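Local coordinates for protein serine protease inhibitor 2 (Anopheles gambiae, PDB 3PZF) that inhibits clip-domain serine proteases that activate phenoloxidases, and so negatively regulates melanization in the mosquito hemolymph, at residues A[50-58]-A[124-134]. Numbering follows the deposited sequence.
Sequences ILLTLIYEA and YQQIANTHYHA
Y132 pushes its ring into a hole lined by I50, T53, L54 and E57, a knob-into-hole contact between two helices of the serpin fold, 45-58 and 122-132. The helices run nearly antiparallel, at 152°, with 11.0 Å between the axes of the segments, a separation that large side chains fill. At the far end of the Y132 ring the hydroxyl donates to E57 OE2 over 2.6 Å, meeting the anti lone pair of the carboxylate near the plane of the ring; carboxylate and ring stand 74° apart. The glutamate chain bends at chi2 (-93°), which carries its acid group round to this hydroxyl. T53 crosses the ring at about a right angle, with CG2 3.6 Å from Y132 CE1, while its own hydroxyl is bonded back to K49 O.

L54 is the apolar counterpart. Its two methyls divide the work: CD2 lies 3.6 Å from Y132 CD2 and also touches A128, and CD1 is 3.5 Å from A134 CB, just beyond the turn where H133 adopts positive phi. The small A128 suits its place opposite L54, since the branched leucine already spans the gap.

Nearer the C-terminal end of 50-58, Y124 stretches across with CG anti to its backbone N, and its ring packs on E57 and A58. The slim A58 methyl lets the ring lie close to the backbone.

Farther out, R87 of helix 83-98 forms a salt bridge with E57 OE2, so one oxygen serves both tyrosine and arginine and is probably held as carboxylate. T110 of strand 105-115 touches both L54 and A134. L54 O likewise has two donors, A58 N within its helix and, from the opposite face of the carbonyl plane, Y124 OH at 2.7 Å.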
ATOM      1  N   ILE A  50      -5.571  -8.547   0.177  1.00 18.67           N
ATOM      2  CA  ILE A  50      -7.022  -8.604   0.412  1.00 21.98           C
ATOM      3  C   ILE A  50      -7.795  -8.845  -0.916  1.00 18.11           C
ATOM      4  O   ILE A  50      -8.743  -9.655  -0.951  1.00 19.69           O
ATOM      5  CB  ILE A  50      -7.555  -7.295   1.069  1.00 23.73           C
ATOM      6  CG1 ILE A  50      -6.982  -7.106   2.484  1.00 24.43           C
ATOM      7  CG2 ILE A  50      -9.085  -7.327   1.155  1.00 23.25           C
ATOM      8  CD1 ILE A  50      -7.250  -8.252   3.407  1.00 30.24           C
ATOM      9  N   LEU A  51      -7.420  -8.135  -1.972  1.00 19.64           N
ATOM     10  CA  LEU A  51      -8.090  -8.275  -3.280  1.00 19.95           C
ATOM     11  C   LEU A  51      -7.945  -9.691  -3.801  1.00 25.38           C
ATOM     12  O   LEU A  51      -8.893 -10.304  -4.304  1.00 21.23           O
ATOM     13  CB  LEU A  51      -7.469  -7.323  -4.327  1.00 19.23           C
ATOM     14  CG  LEU A  51      -7.528  -5.855  -3.948  1.00 25.52           C
ATOM     15  CD1 LEU A  51      -7.021  -4.948  -5.098  1.00 20.92           C
ATOM     16  CD2 LEU A  51      -8.970  -5.534  -3.590  1.00 27.81           C
ATOM     17  N   LEU A  52      -6.730 -10.197  -3.711  1.00 21.31           N
ATOM     18  CA  LEU A  52      -6.443 -11.557  -4.150  1.00 26.22           C
ATOM     19  C   LEU A  52      -7.204 -12.582  -3.329  1.00 25.24           C
ATOM     20  O   LEU A  52      -7.670 -13.568  -3.876  1.00 24.22           O
ATOM     21  CB  LEU A  52      -4.947 -11.842  -4.087  1.00 24.59           C
ATOM     22  CG  LEU A  52      -4.096 -10.993  -5.043  1.00 25.75           C
ATOM     23  CD1 LEU A  52      -2.605 -11.262  -4.780  1.00 26.25           C
ATOM     24  CD2 LEU A  52      -4.477 -11.316  -6.485  1.00 27.11           C
ATOM     25  N   THR A  53      -7.352 -12.340  -2.029  1.00 19.33           N
ATOM     26  CA  THR A  53      -8.074 -13.280  -1.180  1.00 21.22           C
ATOM     27  C   THR A  53      -9.567 -13.198  -1.498  1.00 22.92           C
ATOM     28  O   THR A  53     -10.238 -14.220  -1.531  1.00 25.43           O
ATOM     29  CB  THR A  53      -7.797 -13.036   0.305  1.00 22.22           C
ATOM     30  OG1 THR A  53      -6.378 -13.101   0.523  1.00 22.55           O
ATOM     31  CG2 THR A  53      -8.502 -14.152   1.195  1.00 22.28           C
ATOM     32  N   LEU A  54     -10.091 -12.013  -1.816  1.00 20.00           N
ATOM     33  CA  LEU A  54     -11.526 -11.959  -2.236  1.00 18.10           C
ATOM     34  C   LEU A  54     -11.746 -12.756  -3.510  1.00 23.35           C
ATOM     35  O   LEU A  54     -12.766 -13.425  -3.683  1.00 21.55           O
ATOM     36  CB  LEU A  54     -11.973 -10.518  -2.425  1.00 17.63           C
ATOM     37  CG  LEU A  54     -12.225  -9.775  -1.099  1.00 23.48           C
ATOM     38  CD1 LEU A  54     -12.159  -8.272  -1.346  1.00 23.89           C
ATOM     39  CD2 LEU A  54     -13.587 -10.176  -0.449  1.00 21.92           C
ATOM     40  N   ILE A  55     -10.796 -12.687  -4.417  1.00 22.93           N
ATOM     41  CA  ILE A  55     -10.911 -13.419  -5.655  1.00 23.03           C
ATOM     42  C   ILE A  55     -10.797 -14.908  -5.386  1.00 23.65           C
ATOM     43  O   ILE A  55     -11.541 -15.708  -5.981  1.00 23.74           O
ATOM     44  CB  ILE A  55      -9.852 -12.960  -6.674  1.00 25.75           C
ATOM     45  CG1 ILE A  55     -10.197 -11.541  -7.149  1.00 21.31           C
ATOM     46  CG2 ILE A  55      -9.798 -13.929  -7.846  1.00 27.77           C
ATOM     47  CD1 ILE A  55      -9.100 -10.857  -8.013  1.00 22.48           C
ATOM     48  N   TYR A  56      -9.895 -15.282  -4.477  1.00 22.01           N
ATOM     49  CA  TYR A  56      -9.807 -16.664  -3.997  1.00 24.35           C
ATOM     50  C   TYR A  56     -11.140 -17.163  -3.431  1.00 25.11           C
ATOM     51  O   TYR A  56     -11.597 -18.239  -3.785  1.00 26.67           O
ATOM     52  CB  TYR A  56      -8.684 -16.777  -2.955  1.00 22.78           C
ATOM     53  CG  TYR A  56      -8.391 -18.191  -2.495  1.00 27.45           C
ATOM     54  CD1 TYR A  56      -7.682 -19.065  -3.303  1.00 31.26           C
ATOM     55  CD2 TYR A  56      -8.796 -18.628  -1.244  1.00 33.71           C
ATOM     56  CE1 TYR A  56      -7.386 -20.354  -2.864  1.00 36.71           C
ATOM     57  CE2 TYR A  56      -8.515 -19.917  -0.805  1.00 38.03           C
ATOM     58  CZ  TYR A  56      -7.808 -20.768  -1.622  1.00 42.66           C
ATOM     59  OH  TYR A  56      -7.514 -22.049  -1.200  1.00 48.09           O
ATOM     60  N   GLU A  57     -11.779 -16.362  -2.580  1.00 23.02           N
ATOM     61  CA  GLU A  57     -13.069 -16.709  -1.987  1.00 24.46           C
ATOM     62  C   GLU A  57     -14.156 -16.888  -3.059  1.00 22.95           C
ATOM     63  O   GLU A  57     -15.065 -17.721  -2.898  1.00 23.86           O
ATOM     64  CB  GLU A  57     -13.494 -15.599  -1.009  1.00 23.13           C
ATOM     65  CG  GLU A  57     -12.681 -15.587   0.313  1.00 24.64           C
ATOM     66  CD  GLU A  57     -13.331 -16.398   1.431  1.00 27.28           C
ATOM     67  OE1 GLU A  57     -14.233 -17.265   1.153  1.00 29.90           O
ATOM     68  OE2 GLU A  57     -12.935 -16.170   2.602  1.00 27.62           O
ATOM     69  N   ALA A  58     -14.039 -16.135  -4.146  1.00 22.34           N
ATOM     70  CA  ALA A  58     -15.059 -16.181  -5.217  1.00 23.77           C
ATOM     71  C   ALA A  58     -14.864 -17.373  -6.128  1.00 31.65           C
ATOM     72  O   ALA A  58     -15.767 -17.754  -6.865  1.00 25.84           O
ATOM     73  CB  ALA A  58     -14.994 -14.921  -6.054  1.00 22.73           C
ATOM     74  N   TYR A 124     -21.897 -14.532  -0.516  1.00 33.16           N
ATOM     75  CA  TYR A 124     -20.618 -13.873  -0.864  1.00 30.02           C
ATOM     76  C   TYR A 124     -20.562 -12.413  -0.394  1.00 34.40           C
ATOM     77  O   TYR A 124     -19.560 -11.979   0.161  1.00 30.72           O
ATOM     78  CB  TYR A 124     -20.330 -13.930  -2.378  1.00 31.49           C
ATOM     79  CG  TYR A 124     -18.928 -13.430  -2.680  1.00 26.23           C
ATOM     80  CD1 TYR A 124     -17.834 -14.284  -2.572  1.00 27.02           C
ATOM     81  CD2 TYR A 124     -18.695 -12.105  -3.013  1.00 23.83           C
ATOM     82  CE1 TYR A 124     -16.531 -13.831  -2.804  1.00 25.65           C
ATOM     83  CE2 TYR A 124     -17.399 -11.652  -3.261  1.00 21.67           C
ATOM     84  CZ  TYR A 124     -16.328 -12.520  -3.143  1.00 22.08           C
ATOM     85  OH  TYR A 124     -15.046 -12.077  -3.355  1.00 20.98           O
ATOM     86  N   GLN A 125     -21.619 -11.638  -0.624  1.00 33.24           N
ATOM     87  CA  GLN A 125     -21.652 -10.272  -0.108  1.00 34.07           C
ATOM     88  C   GLN A 125     -21.441 -10.327   1.413  1.00 34.41           C
ATOM     89  O   GLN A 125     -20.691  -9.536   1.966  1.00 36.15           O
ATOM     90  CB  GLN A 125     -22.976  -9.565  -0.491  1.00 37.68           C
ATOM     91  CG  GLN A 125     -23.116  -8.122   0.054  1.00 46.85           C
ATOM     92  CD  GLN A 125     -22.740  -7.019  -0.950  1.00 54.88           C
ATOM     93  OE1 GLN A 125     -23.258  -6.972  -2.076  1.00 45.02           O
ATOM     94  NE2 GLN A 125     -21.882  -6.104  -0.524  1.00 45.83           N
ATOM     95  N   GLN A 126     -22.061 -11.294   2.088  1.00 36.56           N
ATOM     96  CA  GLN A 126     -21.883 -11.461   3.537  1.00 34.23           C
ATOM     97  C   GLN A 126     -20.416 -11.636   3.955  1.00 38.53           C
ATOM     98  O   GLN A 126     -19.913 -10.888   4.805  1.00 36.77           O
ATOM     99  CB  GLN A 126     -22.699 -12.664   4.041  1.00 37.28           C
ATOM    100  N   ILE A 127     -19.736 -12.634   3.394  1.00 32.06           N
ATOM    101  CA  ILE A 127     -18.324 -12.861   3.729  1.00 31.30           C
ATOM    102  C   ILE A 127     -17.477 -11.647   3.376  1.00 27.96           C
ATOM    103  O   ILE A 127     -16.588 -11.249   4.125  1.00 28.27           O
ATOM    104  CB  ILE A 127     -17.764 -14.080   2.981  1.00 35.21           C
ATOM    105  CG1 ILE A 127     -18.473 -15.357   3.446  1.00 43.58           C
ATOM    106  CG2 ILE A 127     -16.276 -14.235   3.245  1.00 46.80           C
ATOM    107  CD1 ILE A 127     -18.556 -15.473   4.921  1.00 41.18           C
ATOM    108  N   ALA A 128     -17.742 -11.045   2.232  1.00 27.73           N
ATOM    109  CA  ALA A 128     -16.918  -9.931   1.782  1.00 26.23           C
ATOM    110  C   ALA A 128     -16.993  -8.779   2.783  1.00 28.54           C
ATOM    111  O   ALA A 128     -15.963  -8.238   3.176  1.00 24.90           O
ATOM    112  CB  ALA A 128     -17.352  -9.475   0.394  1.00 29.02           C
ATOM    113  N   ASN A 129     -18.212  -8.450   3.223  1.00 33.33           N
ATOM    114  CA  ASN A 129     -18.443  -7.377   4.192  1.00 33.17           C
ATOM    115  C   ASN A 129     -17.846  -7.701   5.565  1.00 34.78           C
ATOM    116  O   ASN A 129     -17.209  -6.856   6.183  1.00 36.20           O
ATOM    117  CB  ASN A 129     -19.956  -7.117   4.398  1.00 38.84           C
ATOM    118  CG  ASN A 129     -20.708  -6.780   3.106  1.00 54.75           C
ATOM    119  OD1 ASN A 129     -20.116  -6.407   2.094  1.00 51.73           O
ATOM    120  ND2 ASN A 129     -22.038  -6.891   3.157  1.00 52.73           N
ATOM    121  N   THR A 130     -18.087  -8.917   6.051  1.00 35.46           N
ATOM    122  CA  THR A 130     -17.740  -9.280   7.430  1.00 39.88           C
ATOM    123  C   THR A 130     -16.236  -9.443   7.634  1.00 39.74           C
ATOM    124  O   THR A 130     -15.666  -8.852   8.556  1.00 43.19           O
ATOM    125  CB  THR A 130     -18.462 -10.584   7.862  1.00 38.58           C
ATOM    126  OG1 THR A 130     -19.874 -10.337   7.917  1.00 38.59           O
ATOM    127  CG2 THR A 130     -17.986 -11.059   9.219  1.00 44.54           C
ATOM    128  N   HIS A 131     -15.596 -10.239   6.777  1.00 29.41           N
ATOM    129  CA  HIS A 131     -14.199 -10.592   6.993  1.00 31.64           C
ATOM    130  C   HIS A 131     -13.220  -9.680   6.247  1.00 30.25           C
ATOM    131  O   HIS A 131     -12.102  -9.506   6.695  1.00 27.85           O
ATOM    132  CB  HIS A 131     -13.939 -12.037   6.571  1.00 34.01           C
ATOM    133  CG  HIS A 131     -14.844 -13.034   7.230  1.00 36.60           C
ATOM    134  ND1 HIS A 131     -14.586 -13.562   8.477  1.00 38.46           N
ATOM    135  CD2 HIS A 131     -15.997 -13.609   6.808  1.00 37.52           C
ATOM    136  CE1 HIS A 131     -15.541 -14.419   8.796  1.00 44.89           C
ATOM    137  NE2 HIS A 131     -16.413 -14.465   7.799  1.00 38.05           N
ATOM    138  N   TYR A 132     -13.629  -9.123   5.112  1.00 30.30           N
ATOM    139  CA  TYR A 132     -12.685  -8.393   4.251  1.00 30.39           C
ATOM    140  C   TYR A 132     -13.055  -6.935   4.105  1.00 25.20           C
ATOM    141  O   TYR A 132     -12.384  -6.181   3.403  1.00 29.68           O
ATOM    142  CB  TYR A 132     -12.596  -9.072   2.877  1.00 21.89           C
ATOM    143  CG  TYR A 132     -12.191 -10.534   2.994  1.00 23.46           C
ATOM    144  CD1 TYR A 132     -10.873 -10.883   3.302  1.00 25.88           C
ATOM    145  CD2 TYR A 132     -13.121 -11.561   2.833  1.00 23.44           C
ATOM    146  CE1 TYR A 132     -10.487 -12.211   3.425  1.00 23.93           C
ATOM    147  CE2 TYR A 132     -12.748 -12.884   2.954  1.00 24.14           C
ATOM    148  CZ  TYR A 132     -11.440 -13.210   3.249  1.00 24.28           C
ATOM    149  OH  TYR A 132     -11.080 -14.534   3.372  1.00 25.13           O
ATOM    150  N   HIS A 133     -14.125  -6.537   4.777  1.00 28.28           N
ATOM    151  CA  HIS A 133     -14.575  -5.157   4.751  1.00 37.63           C
ATOM    152  C   HIS A 133     -14.621  -4.624   3.322  1.00 34.33           C
ATOM    153  O   HIS A 133     -14.172  -3.510   3.031  1.00 31.00           O
ATOM    154  CB  HIS A 133     -13.694  -4.333   5.686  1.00 38.48           C
ATOM    155  CG  HIS A 133     -13.811  -4.789   7.108  1.00 54.92           C
ATOM    156  ND1 HIS A 133     -14.951  -4.586   7.856  1.00 63.43           N
ATOM    157  CD2 HIS A 133     -12.975  -5.516   7.888  1.00 54.27           C
ATOM    158  CE1 HIS A 133     -14.793  -5.124   9.053  1.00 60.97           C
ATOM    159  NE2 HIS A 133     -13.603  -5.696   9.096  1.00 52.76           N
ATOM    160  N   ALA A 134     -15.173  -5.468   2.456  1.00 30.82           N
ATOM    161  CA  ALA A 134     -15.372  -5.189   1.035  1.00 30.22           C
ATOM    162  C   ALA A 134     -16.853  -5.300   0.670  1.00 35.53           C
ATOM    163  O   ALA A 134     -17.621  -6.002   1.344  1.00 32.25           O
ATOM    164  CB  ALA A 134     -14.568  -6.182   0.212  1.00 29.65           C
TER